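Local coordinates for phosphonopyruvate hydrolase (Variovorax sp., PDB 2DUA) that hydrolyses 3-phosphonopyruvate to pyruvate and phosphate with the help of a divalent metal ion such as magnesium, cobalt or manganese, at the interface of chains A and B and the interface of chains A and C. Numbering follows the deposited sequence. Chains: chain A/B/C, Phosphonopyruvate hydrolase.

Contact 1: the interface of chains A and B. Residues chain A 65, 68; chain B 65, 68.
A:Arg68 and B:Arg68 meet face to face across the two-fold axis that relates chains A and B. Their side chains run past each other in opposite directions, and the guanidinium planes lie 12° apart, each CZ sitting over the centre of the other group. The separation of A:Arg68 CZ from B:Arg68 CZ is 3.4 Å, that of a flat stack. The two NH1 atoms also come close without hydrogen bonding, their N-H bonds pointing away.

Each guanidinium is also salt-bridged within its own chain. A:Arg68 grips A:Glu65 side-on: NE donates to OE1 at 2.8 Å, nearly straight at 173°, and NH2 donates to OE2. Both oxygens are met on the syn side and lie close to the guanidinium plane, but the carboxylate is tilted, so the donors sit well out of its own plane. The bend in the arginine chain at chi3 (-47°) turns the group back towards the glutamate one helical turn earlier. This pairing, repeated in B, probably offsets the like charges of the stack. With an alanine in place of A:Arg68, B:Arg68 would probably lose its stacking partner and the A:Glu65 carboxylate the two donors that fix it, next to the like-charged B:Glu65.

Those carboxylates approach from opposite directions, with A:Glu65 OE1 3.6 Å from B:Glu65 OE2, which the arginine paired to each probably makes tolerable. All four residues belong to helix 60-71, whose two copies meet here at the subunit boundary.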
loop_
_atom_site.group_PDB
_atom_site.type_symbol
_atom_site.label_atom_id
_atom_site.label_comp_id
_atom_site.label_asym_id
_atom_site.label_seq_id
_atom_site.Cartn_x
_atom_site.Cartn_y
_atom_site.Cartn_z
ATOM N N GLU A 65 4.246 4.307 -5.588
ATOM C CA GLU A 65 3.420 5.186 -4.778
ATOM C C GLU A 65 4.181 6.446 -4.304
ATOM O O GLU A 65 3.586 7.524 -4.116
ATOM C CB GLU A 65 2.825 4.369 -3.603
ATOM C CG GLU A 65 1.771 3.328 -4.143
ATOM C CD GLU A 65 0.694 3.983 -5.105
ATOM O OE1 GLU A 65 0.261 5.153 -4.873
ATOM O OE2 GLU A 65 0.254 3.321 -6.101
ATOM N N ARG A 68 4.080 8.793 -7.201
ATOM C CA ARG A 68 2.775 9.447 -7.222
ATOM C C ARG A 68 2.705 10.589 -6.194
ATOM O O ARG A 68 2.216 11.695 -6.503
ATOM C CB ARG A 68 1.644 8.418 -6.930
ATOM C CG ARG A 68 0.272 8.904 -7.352
ATOM C CD ARG A 68 -0.841 7.978 -6.873
ATOM N NE ARG A 68 -0.528 6.581 -7.155
ATOM C CZ ARG A 68 -0.614 6.003 -8.348
ATOM N NH1 ARG A 68 -1.023 6.693 -9.413
ATOM N NH2 ARG A 68 -0.253 4.733 -8.477
ATOM N N GLU B 65 -6.878 2.641 -3.677
ATOM C CA GLU B 65 -6.081 1.839 -4.589
ATOM C C GLU B 65 -6.930 0.811 -5.373
ATOM O O GLU B 65 -6.608 0.454 -6.522
ATOM C CB GLU B 65 -4.926 1.178 -3.794
ATOM C CG GLU B 65 -3.893 2.273 -3.325
ATOM C CD GLU B 65 -3.424 3.223 -4.505
ATOM O OE1 GLU B 65 -3.256 2.755 -5.672
ATOM O OE2 GLU B 65 -3.200 4.456 -4.268
ATOM N N ARG B 68 -8.450 2.742 -8.180
ATOM C CA ARG B 68 -7.450 2.893 -9.232
ATOM C C ARG B 68 -7.327 1.613 -10.076
ATOM O O ARG B 68 -7.280 1.673 -11.322
ATOM C CB ARG B 68 -6.062 3.244 -8.621
ATOM C CG ARG B 68 -5.096 3.832 -9.630
ATOM C CD ARG B 68 -3.687 3.976 -9.066
ATOM N NE ARG B 68 -3.704 4.593 -7.744
ATOM C CZ ARG B 68 -3.890 5.886 -7.505
ATOM N NH1 ARG B 68 -4.068 6.747 -8.507
ATOM N NH2 ARG B 68 -3.931 6.311 -6.249
#

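Contact 2: the interface of chains A and C. Residues chain A 25, 66, 69, 73; chain C 49-50.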
loop_
_atom_site.group_PDB
_atom_site.type_symbol
_atom_site.label_atom_id
_atom_site.label_comp_id
_atom_site.label_asym_id
_atom_site.label_seq_id
_atom_site.Cartn_x
_atom_site.Cartn_y
_atom_site.Cartn_z
ATOM N N PRO A 25 8.350 13.445 -0.712
ATOM C CA PRO A 25 7.846 14.672 -1.343
ATOM C C PRO A 25 8.404 15.978 -0.764
ATOM O O PRO A 25 8.494 16.954 -1.487
ATOM C CB PRO A 25 6.333 14.570 -1.132
ATOM C CG PRO A 25 6.076 13.050 -1.163
ATOM C CD PRO A 25 7.232 12.549 -0.310
ATOM N N MET A 66 5.486 6.288 -4.083
ATOM C CA MET A 66 6.308 7.396 -3.727
ATOM C C MET A 66 6.373 8.349 -4.937
ATOM O O MET A 66 6.374 9.599 -4.764
ATOM C CB MET A 66 7.724 6.931 -3.298
ATOM C CG MET A 66 8.619 8.139 -2.919
ATOM S SD MET A 66 7.859 9.282 -1.718
ATOM C CE MET A 66 8.026 8.332 -0.221
ATOM N N ALA A 69 3.157 10.333 -4.974
ATOM C CA ALA A 69 3.121 11.354 -3.929
ATOM C C ALA A 69 4.057 12.549 -4.287
ATOM O O ALA A 69 3.697 13.704 -4.067
ATOM C CB ALA A 69 3.501 10.722 -2.556
ATOM N N THR A 73 2.987 16.719 -5.507
ATOM C CA THR A 73 3.505 17.807 -4.665
ATOM C C THR A 73 4.256 18.906 -5.439
ATOM O O THR A 73 4.169 20.082 -5.091
ATOM C CB THR A 73 4.482 17.208 -3.622
ATOM O OG1 THR A 73 3.753 16.284 -2.819
ATOM C CG2 THR A 73 5.132 18.300 -2.686
ATOM N N SER C 49 7.082 14.863 6.007
ATOM C CA SER C 49 7.909 14.261 4.939
ATOM C C SER C 49 7.112 14.112 3.629
ATOM O O SER C 49 7.685 14.049 2.519
ATOM C CB SER C 49 8.464 12.884 5.433
ATOM O OG SER C 49 7.470 11.873 5.393
ATOM N N TYR C 50 5.788 14.047 3.744
ATOM C CA TYR C 50 4.907 13.944 2.579
ATOM C C TYR C 50 4.412 15.328 2.116
ATOM O O TYR C 50 3.615 15.434 1.167
ATOM C CB TYR C 50 3.690 13.080 2.929
ATOM C CG TYR C 50 3.951 11.628 2.617
ATOM C CD1 TYR C 50 3.656 11.103 1.338
ATOM C CD2 TYR C 50 4.526 10.793 3.556
ATOM C CE1 TYR C 50 3.937 9.754 1.028
ATOM C CE2 TYR C 50 4.831 9.433 3.256
ATOM C CZ TYR C 50 4.531 8.938 2.001
ATOM O OH TYR C 50 4.813 7.635 1.674
HETATM O O HOH W 1 2.047 17.169 -1.004
#
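C:Tyr50 is the centre of this patch, with 65 Å² of its surface hidden by chain A. It follows helix 43-49 directly and lays its side chain against residues of two helices of the neighbouring subunit, 25-34 and 60-71. The three contacts come from two directions. The methyl CB of A:Ala69 meets the CD1-CE1 edge from near the ring plane, 3.7 Å from C:Tyr50 CE1. A:Pro25 CG and A:Met66 CE instead lie on the side of one and the same face: the first at the ring's root, 4.0 Å from C:Tyr50 CD1, and the second at the far end, where the methyl is 3.8 Å from the phenol oxygen OH.

A:Met66 hides 22 Å² and reaches the phenol end with its terminal methyl. Its CG is anti to the backbone N (chi1 180°), and bends at chi2 and chi3 fold the chain so that CE, rather than the sulfur, meets the ring. The two side chains run at an angle to each other, and the methyl, above the ring plane, comes nearest to OH and CZ.

A:Pro25, with 21 Å² hidden, opens helix 25-34 and turns its pyrrolidine ring towards the C:Ser49-C:Tyr50 backbone. Its CB is 3.7 Å from C:Tyr50 O, while its CD faces the carbonyl oxygen of C:Ser49, so the proline touches main chain as well as the aromatic ring.

At the polar margin, A:Thr73 OG1 donates a hydrogen bond to A:Ala69 O. The same hydroxyl lies 2.6 Å from water 1, which in turn stands 3.2 Å from the carbonyl oxygen C:Tyr50 O.

Contact 1 and contact 2 lie about 12 Å apart between their C-alpha centres, and helix 60-71 of chain A contributes to both. A:Glu65 and A:Arg68 serve contact 1, whereas their sequence neighbours A:Met66 and A:Ala69 serve contact 2, so different sides of one helix address chains B and C. This is consistent with assembly of the homotetramer, in which the helix links two kinds of interface. The centres lie about 21 Å and 19 Å from A:Asp54, the probable nucleophile, so neither patch adjoins that residue of chain A, but C:Tyr50 follows the helix that begins at chain C's substrate-binding stretch, which the interface may help position.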